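Local atomic coordinates of malonate decarboxylase acyl carrier protein (Pseudomonas fluorescens, PDB entry 5VIT), a protein that probably serves as the acyl carrier subunit of malonate decarboxylase, holding acetyl and malonyl groups as thioesters on a CoA-derived prosthetic group. Residues B[1-5]-B[46-52]; B[23-28]-B[75-80]. All blocks are in the same frame, centred on the assembly; numbering follows the deposited sequence.

Contact 1 (B[1-5]-B[46-52]); sequences METLS and TSVNGSA
Met-1 meets the loop 46-52 through its amino nitrogen. Met-1 N donates to Asn-49 OD1 at 2.8 Å and approaches 20° out of the amide's carbonyl plane. Met-1 CA also lies 3.3 Å from Thr-46 O in a CA-H...O contact, and the first carbons of the Met-1 side chain pass alongside that oxygen.

Glu-2 makes the one beta bridge between the segments, an antiparallel hydrogen-bonded pair with Thr-46. Glu-2 N donates to Thr-46 O, and Thr-46 N returns a bond to Glu-2 O, each at 3.1 Å. The pair joins the start of strand 2-9, outermost in the sheet of this chain, to the end of strand 39-46. After Thr-46 the chain leaves the sheet and turns toward helix 52-62. The Glu-2 side chain follows this loop. Beyond CG it is extended, chi2 -163°, which carries the carboxylate to the loop backbone. Gly-50 N gives Glu-2 OE1 a weak hydrogen bond of 3.2 Å that is nearly straight, 169° at the hydrogen. With an alanine here, Gly-50 N would probably lose this acceptor, and the loop would be less firmly tied to the strand. Within the loop, Ser-51 OG donates to Val-48 O at 3.0 Å from above the carbonyl plane.

Leu-4 supplies the apolar end of the contact. Both its methyls rest on Ala-52, the first residue of helix 52-62. Leu-4 CD1 lies 3.8 Å from Ala-52 CA, and Leu-4 CD2 lies 3.9 Å from Ala-52 CB. The Leu-4 side chain also touches Trp-55 of the same helix.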
loop_
_atom_site.group_PDB
_atom_site.type_symbol
_atom_site.label_atom_id
_atom_site.label_comp_id
_atom_site.label_asym_id
_atom_site.label_seq_id
_atom_site.Cartn_x
_atom_site.Cartn_y
_atom_site.Cartn_z
ATOM N N MET B 1 31.410 16.711 0.959
ATOM C CA MET B 1 31.057 16.003 -0.265
ATOM C C MET B 1 31.812 14.681 -0.399
ATOM O O MET B 1 33.001 14.600 -0.082
ATOM C CB MET B 1 31.339 16.889 -1.481
ATOM C CG MET B 1 31.227 16.187 -2.821
ATOM S SD MET B 1 31.650 17.229 -4.238
ATOM C CE MET B 1 32.640 16.103 -5.196
ATOM N N GLU B 2 31.141 13.640 -0.879
ATOM C CA GLU B 2 31.894 12.460 -1.263
ATOM C C GLU B 2 31.442 11.856 -2.569
ATOM O O GLU B 2 30.395 12.211 -3.118
ATOM C CB GLU B 2 31.875 11.399 -0.150
ATOM C CG GLU B 2 30.604 11.256 0.642
ATOM C CD GLU B 2 30.840 10.503 1.959
ATOM O OE1 GLU B 2 31.531 11.042 2.848
ATOM O OE2 GLU B 2 30.341 9.367 2.104
ATOM N N THR B 3 32.288 10.977 -3.089
ATOM C CA THR B 3 32.014 10.285 -4.328
ATOM C C THR B 3 31.964 8.806 -4.008
ATOM O O THR B 3 32.851 8.266 -3.335
ATOM C CB THR B 3 33.072 10.583 -5.406
ATOM O OG1 THR B 3 33.111 11.992 -5.643
ATOM C CG2 THR B 3 32.735 9.882 -6.710
ATOM N N LEU B 4 30.899 8.168 -4.471
ATOM C CA LEU B 4 30.600 6.798 -4.107
ATOM C C LEU B 4 30.329 6.021 -5.373
ATOM O O LEU B 4 29.823 6.571 -6.348
ATOM C CB LEU B 4 29.391 6.735 -3.165
ATOM C CG LEU B 4 29.420 7.611 -1.918
ATOM C CD1 LEU B 4 28.035 7.698 -1.302
ATOM C CD2 LEU B 4 30.401 7.039 -0.909
ATOM N N SER B 5 30.660 4.738 -5.352
ATOM C CA SER B 5 30.448 3.876 -6.503
ATOM C C SER B 5 29.670 2.658 -6.090
ATOM O O SER B 5 29.905 2.105 -5.020
ATOM C CB SER B 5 31.782 3.460 -7.121
ATOM O OG SER B 5 32.502 4.611 -7.512
ATOM N N THR B 46 27.589 13.426 -3.835
ATOM C CA THR B 46 26.562 13.955 -2.947
ATOM C C THR B 46 27.181 14.950 -1.971
ATOM O O THR B 46 28.320 14.797 -1.562
ATOM C CB THR B 46 25.811 12.802 -2.174
ATOM O OG1 THR B 46 24.748 13.346 -1.383
ATOM C CG2 THR B 46 26.767 12.032 -1.258
ATOM N N SER B 47 26.421 15.979 -1.626
ATOM C CA SER B 47 26.843 16.967 -0.645
ATOM C C SER B 47 26.805 16.447 0.791
ATOM O O SER B 47 27.435 17.017 1.680
ATOM C CB SER B 47 25.948 18.199 -0.746
ATOM O OG SER B 47 24.584 17.824 -0.650
ATOM N N VAL B 48 26.030 15.388 1.011
ATOM C CA VAL B 48 25.836 14.808 2.334
ATOM C C VAL B 48 26.904 13.756 2.673
ATOM O O VAL B 48 26.964 12.691 2.045
ATOM C CB VAL B 48 24.467 14.147 2.446
ATOM C CG1 VAL B 48 24.189 13.755 3.903
ATOM C CG2 VAL B 48 23.381 15.067 1.905
ATOM N N ASN B 49 27.737 14.055 3.667
ATOM C CA ASN B 49 28.809 13.152 4.078
ATOM C C ASN B 49 28.286 11.985 4.901
ATOM O O ASN B 49 27.303 12.130 5.622
ATOM C CB ASN B 49 29.865 13.906 4.887
ATOM C CG ASN B 49 30.528 15.014 4.097
ATOM O OD1 ASN B 49 31.043 14.796 2.998
ATOM N ND2 ASN B 49 30.515 16.219 4.658
ATOM N N GLY B 50 28.949 10.836 4.783
ATOM C CA GLY B 50 28.610 9.657 5.560
ATOM C C GLY B 50 27.276 9.013 5.211
ATOM O O GLY B 50 26.624 8.398 6.068
ATOM N N SER B 51 26.860 9.133 3.951
ATOM C CA SER B 51 25.545 8.626 3.567
ATOM C C SER B 51 25.645 7.387 2.685
ATOM O O SER B 51 24.652 6.962 2.087
ATOM C CB SER B 51 24.732 9.717 2.856
ATOM O OG SER B 51 25.370 10.148 1.668
ATOM N N ALA B 52 26.829 6.789 2.630
ATOM C CA ALA B 52 27.052 5.652 1.746
ATOM C C ALA B 52 26.061 4.505 1.974
ATOM O O ALA B 52 25.512 3.960 1.014
ATOM C CB ALA B 52 28.486 5.146 1.892
#

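Contact 2 (B[23-28]-B[75-80]); sequences VGSGDL and IHDFGA
The loop that carries the predicted prosthetic-group site, Ser-25, packs here on the end of strand 71-78. Ser-25 is unmodified in this structure. It lies in a type II beta turn from Gly-24 to Asp-27, and the turn sits against Phe-78. Ser-25 CA is over one face of the Phe-78 ring, 3.8 Å from the centroid, in a CH-pi contact offset toward the rim. Val-23 O lies at the ring edge, in its plane. CG of Phe-78 is anti to the backbone N, chi1 -166°, which sets one ring face against Ser-25 CA.

Two backbone bonds join the segments. Gly-26 N donates to Phe-78 O at 2.7 Å, and Phe-78 N donates to Asp-27 O at 2.9 Å. Next along, Leu-28 and Asp-77 form an antiparallel non-hydrogen-bonded pair. The Leu-28 methyls spread between two partners: CD1 is 3.8 Å from Ile-75 CG2, and CD2 is 3.8 Å from Ala-80 CB.

Asp-77 shapes the chain after the strand. Asp-77 OD1 accepts from Ala-80 N at 2.9 Å, on the syn side. Asp-77 OD2 accepts from Gly-79 N at 2.8 Å, from above the carboxylate plane, in an Asx turn, and is also hydrogen-bonded to Thr-46 OG1. Asp-27 OD2 accepts from Leu-28 N and forms a salt bridge with Arg-88 of helix 82-96. Both carboxylates thus bond backbone N-H groups near the chain's turns. The ring contact and the Gly-26 bond would probably restrain the backbone at Ser-25, while the residue itself stays exposed, which is consistent with the predicted attachment of the prosthetic group.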
loop_
_atom_site.group_PDB
_atom_site.type_symbol
_atom_site.label_atom_id
_atom_site.label_comp_id
_atom_site.label_asym_id
_atom_site.label_seq_id
_atom_site.Cartn_x
_atom_site.Cartn_y
_atom_site.Cartn_z
ATOM N N VAL B 23 20.712 19.940 -10.136
ATOM C CA VAL B 23 21.505 19.988 -8.924
ATOM C C VAL B 23 21.141 21.244 -8.126
ATOM O O VAL B 23 21.992 22.062 -7.789
ATOM C CB VAL B 23 23.025 19.933 -9.231
ATOM C CG1 VAL B 23 23.809 19.653 -7.969
ATOM C CG2 VAL B 23 23.300 18.829 -10.234
ATOM N N GLY B 24 19.853 21.391 -7.832
ATOM C CA GLY B 24 19.389 22.431 -6.925
ATOM C C GLY B 24 19.458 21.880 -5.519
ATOM O O GLY B 24 19.479 20.660 -5.350
ATOM N N SER B 25 19.516 22.746 -4.509
ATOM C CA SER B 25 19.568 22.259 -3.125
ATOM C C SER B 25 18.334 21.437 -2.822
ATOM O O SER B 25 17.225 21.833 -3.160
ATOM C CB SER B 25 19.691 23.413 -2.123
ATOM O OG SER B 25 18.689 24.385 -2.343
ATOM N N GLY B 26 18.534 20.284 -2.198
ATOM C CA GLY B 26 17.427 19.405 -1.873
ATOM C C GLY B 26 16.966 18.603 -3.072
ATOM O O GLY B 26 15.883 18.012 -3.064
ATOM N N ASP B 27 17.794 18.578 -4.107
ATOM C CA ASP B 27 17.451 17.888 -5.352
ATOM C C ASP B 27 18.687 17.198 -5.932
ATOM O O ASP B 27 19.788 17.344 -5.399
ATOM C CB ASP B 27 16.849 18.881 -6.368
ATOM C CG ASP B 27 16.008 18.197 -7.435
ATOM O OD1 ASP B 27 15.446 18.909 -8.300
ATOM O OD2 ASP B 27 15.912 16.950 -7.421
ATOM N N LEU B 28 18.502 16.456 -7.021
ATOM C CA LEU B 28 19.612 15.781 -7.694
ATOM C C LEU B 28 19.326 15.680 -9.184
ATOM O O LEU B 28 18.166 15.729 -9.597
ATOM C CB LEU B 28 19.832 14.375 -7.120
ATOM C CG LEU B 28 18.785 13.318 -7.501
ATOM C CD1 LEU B 28 19.306 11.926 -7.202
ATOM C CD2 LEU B 28 17.408 13.550 -6.772
ATOM N N ILE B 75 25.030 10.191 -10.846
ATOM C CA ILE B 75 24.153 10.967 -9.991
ATOM C C ILE B 75 24.910 12.140 -9.391
ATOM O O ILE B 75 26.034 11.973 -8.910
ATOM C CB ILE B 75 23.559 10.094 -8.870
ATOM C CG1 ILE B 75 22.562 9.093 -9.453
ATOM C CG2 ILE B 75 22.907 10.955 -7.799
ATOM C CD1 ILE B 75 22.092 8.073 -8.466
ATOM N N HIS B 76 24.302 13.325 -9.446
ATOM C CA HIS B 76 24.839 14.502 -8.768
ATOM C C HIS B 76 23.775 14.998 -7.826
ATOM O O HIS B 76 22.774 15.579 -8.256
ATOM C CB HIS B 76 25.254 15.597 -9.768
ATOM C CG HIS B 76 26.262 15.139 -10.778
ATOM N ND1 HIS B 76 26.051 15.229 -12.139
ATOM C CD2 HIS B 76 27.490 14.578 -10.625
ATOM C CE1 HIS B 76 27.101 14.747 -12.780
ATOM N NE2 HIS B 76 27.985 14.337 -11.885
ATOM N N ASP B 77 23.990 14.744 -6.540
ATOM C CA ASP B 77 23.014 15.051 -5.510
ATOM C C ASP B 77 23.423 16.194 -4.579
ATOM O O ASP B 77 24.526 16.213 -4.031
ATOM C CB ASP B 77 22.730 13.809 -4.660
ATOM C CG ASP B 77 21.954 14.148 -3.414
ATOM O OD1 ASP B 77 20.728 14.291 -3.526
ATOM O OD2 ASP B 77 22.559 14.308 -2.330
ATOM N N PHE B 78 22.498 17.129 -4.388
ATOM C CA PHE B 78 22.674 18.259 -3.476
ATOM C C PHE B 78 21.682 18.094 -2.308
ATOM O O PHE B 78 20.861 18.974 -2.032
ATOM C CB PHE B 78 22.455 19.585 -4.238
ATOM C CG PHE B 78 22.922 20.827 -3.515
ATOM C CD1 PHE B 78 23.447 20.774 -2.224
ATOM C CD2 PHE B 78 22.825 22.071 -4.144
ATOM C CE1 PHE B 78 23.869 21.928 -1.574
ATOM C CE2 PHE B 78 23.234 23.236 -3.497
ATOM C CZ PHE B 78 23.764 23.164 -2.210
ATOM N N GLY B 79 21.737 16.947 -1.645
ATOM C CA GLY B 79 20.962 16.747 -0.425
ATOM C C GLY B 79 19.479 16.435 -0.562
ATOM O O GLY B 79 18.678 16.791 0.302
ATOM N N ALA B 80 19.101 15.765 -1.645
ATOM C CA ALA B 80 17.736 15.312 -1.805
ATOM C C ALA B 80 17.381 14.291 -0.708
ATOM O O ALA B 80 18.251 13.558 -0.252
ATOM C CB ALA B 80 17.546 14.708 -3.180
#

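In the fold
From the N terminus, strand 2-9 comes first, and contact 1 pairs its start with the end of strand 39-46 and the loop into helix 52-62. Segment 23-28 falls inside the span that contact 1 closes, whereas its partner 75-80 lies beyond it. The two contacts therefore cross and do not nest. Contact 2 closes the second span, joining the start of strand 27-34 to the end of strand 71-78. Strands 39-46 and 71-78 are parallel neighbours in the one mixed sheet. There the contacts touch: the side-chain pair of Thr-46 and Asp-77 joins them, and Ser-47 N probably hydrogen-bonds Asp-77 O.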